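Local coordinates for segregation and condensation protein A (Bacillus subtilis, PDB 5H66) that probably closes the SMC condensin ring as its kleisin subunit, its C-terminal winged-helix domain binding the ATPase head of Smc in chromosome segregation, at residues C[39-42]-C[43-47]. Numbering follows the deposited sequence.
Sequences KEHL and VVTFL
In Thr45, chi1 of -56° points OG1 away from its own carbonyl carbon and back toward His41, one helical turn earlier; on His41, chi1 of -150° carries the imidazole out at the same flank of the helix. This i/i+4 pair lies in the first turns of helix 39-54, the longest of the chain, which with helix 11-23 and the three-stranded antiparallel sheet is consistent with a winged-helix domain. The two side chains meet at an oblique angle, with ND1 of His41 3.7 Å from OG1 of Thr45, although the placement of OG1 is less certain. That nitrogen instead hydrogen-bonds to Glu37, just ahead of the helix, while Phe34 packs edge-to-face with the ring, so the imidazole is held from the loop side. The carbonyl of His41 accepts a nearly linear bond (171°) from the amide of Thr45, with N and O 3.0 Å apart. Arg13 of helix 11-23 adds a weak hydrogen bond to this same oxygen, a weak link between the two helices.

One CG2 methyl of each valine lies close to a carbonyl of the preceding turn. Val43 N donates to Lys39 O at 3.3 Å, and its CG2, beside that amide, rests 3.3 Å from the same Lys39 O. Val44 has the same rotamer, which brings its CG2 within 3.6 Å of Glu40 O. On another face Leu42 and the ring of Phe46 lead off from the helix into the interface, where both pack against apolar side chains of another protein's chain; the amine of Lys39 hydrogen-bonds to the backbone of that chain. These two hydrophobic residues are joined through the main chain: Phe46 N donates to Leu42 O at 2.8 Å, and CB of Phe46 sits 3.4 Å from that oxygen.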
loop_
_atom_site.group_PDB
_atom_site.type_symbol
_atom_site.label_atom_id
_atom_site.label_comp_id
_atom_site.label_asym_id
_atom_site.label_seq_id
_atom_site.Cartn_x
_atom_site.Cartn_y
_atom_site.Cartn_z
ATOM N N LYS C 39 25.120 6.975 -11.282
ATOM C CA LYS C 39 23.743 6.752 -10.840
ATOM C C LYS C 39 23.368 7.648 -9.663
ATOM O O LYS C 39 22.252 8.176 -9.606
ATOM C CB LYS C 39 23.549 5.276 -10.476
ATOM C CG LYS C 39 22.112 4.785 -10.566
ATOM C CD LYS C 39 21.999 3.282 -10.302
ATOM C CE LYS C 39 20.550 2.821 -10.470
ATOM N NZ LYS C 39 20.236 1.417 -10.061
ATOM N N GLU C 40 24.293 7.840 -8.719
ATOM C CA GLU C 40 24.026 8.723 -7.588
ATOM C C GLU C 40 23.846 10.167 -8.046
ATOM O O GLU C 40 22.963 10.881 -7.551
ATOM C CB GLU C 40 25.161 8.613 -6.567
ATOM C CG GLU C 40 25.152 9.682 -5.483
ATOM C CD GLU C 40 26.435 9.697 -4.665
ATOM O OE1 GLU C 40 26.871 10.794 -4.252
ATOM O OE2 GLU C 40 27.010 8.611 -4.434
ATOM N N HIS C 41 24.675 10.611 -8.996
ATOM C CA HIS C 41 24.574 11.973 -9.512
ATOM C C HIS C 41 23.280 12.176 -10.291
ATOM O O HIS C 41 22.629 13.222 -10.161
ATOM C CB HIS C 41 25.786 12.279 -10.394
ATOM C CG HIS C 41 26.190 13.721 -10.394
ATOM N ND1 HIS C 41 25.640 14.649 -11.253
ATOM C CD2 HIS C 41 27.100 14.393 -9.650
ATOM C CE1 HIS C 41 26.192 15.830 -11.036
ATOM N NE2 HIS C 41 27.080 15.702 -10.066
ATOM N N LEU C 42 22.896 11.186 -11.105
ATOM C CA LEU C 42 21.677 11.298 -11.903
ATOM C C LEU C 42 20.454 11.529 -11.022
ATOM O O LEU C 42 19.590 12.350 -11.350
ATOM C CB LEU C 42 21.490 10.038 -12.747
ATOM C CG LEU C 42 20.614 10.142 -13.999
ATOM C CD1 LEU C 42 21.140 9.226 -15.093
ATOM C CD2 LEU C 42 19.166 9.818 -13.683
ATOM N N VAL C 43 20.369 10.816 -9.896
ATOM C CA VAL C 43 19.215 10.944 -9.009
ATOM C C VAL C 43 19.073 12.380 -8.519
ATOM O O VAL C 43 17.987 12.966 -8.574
ATOM C CB VAL C 43 19.332 9.958 -7.833
ATOM C CG1 VAL C 43 18.293 10.283 -6.769
ATOM C CG2 VAL C 43 19.181 8.531 -8.318
ATOM N N VAL C 44 20.170 12.970 -8.035
ATOM C CA VAL C 44 20.103 14.320 -7.481
ATOM C C VAL C 44 19.767 15.335 -8.567
ATOM O O VAL C 44 19.004 16.281 -8.335
ATOM C CB VAL C 44 21.420 14.672 -6.767
ATOM C CG1 VAL C 44 21.360 16.091 -6.217
ATOM C CG2 VAL C 44 21.695 13.672 -5.660
ATOM N N THR C 45 20.334 15.164 -9.762
ATOM C CA THR C 45 19.955 16.009 -10.890
ATOM C C THR C 45 18.466 15.891 -11.183
ATOM O O THR C 45 17.769 16.900 -11.343
ATOM C CB THR C 45 20.773 15.626 -12.122
ATOM O OG1 THR C 45 22.170 15.719 -11.814
ATOM C CG2 THR C 45 20.443 16.540 -13.296
ATOM N N PHE C 46 17.963 14.658 -11.250
ATOM C CA PHE C 46 16.541 14.436 -11.495
ATOM C C PHE C 46 15.688 15.145 -10.452
ATOM O O PHE C 46 14.716 15.830 -10.791
ATOM C CB PHE C 46 16.253 12.933 -11.510
ATOM C CG PHE C 46 14.882 12.577 -12.014
ATOM C CD1 PHE C 46 14.597 12.599 -13.372
ATOM C CD2 PHE C 46 13.885 12.193 -11.131
ATOM C CE1 PHE C 46 13.333 12.256 -13.843
ATOM C CE2 PHE C 46 12.624 11.850 -11.591
ATOM C CZ PHE C 46 12.346 11.882 -12.951
ATOM N N LEU C 47 16.045 15.003 -9.173
ATOM C CA LEU C 47 15.308 15.699 -8.121
ATOM C C LEU C 47 15.446 17.212 -8.245
ATOM O O LEU C 47 14.502 17.951 -7.933
ATOM C CB LEU C 47 15.794 15.234 -6.747
ATOM C CG LEU C 47 15.551 13.755 -6.428
ATOM C CD1 LEU C 47 16.214 13.356 -5.118
ATOM C CD2 LEU C 47 14.049 13.460 -6.393
#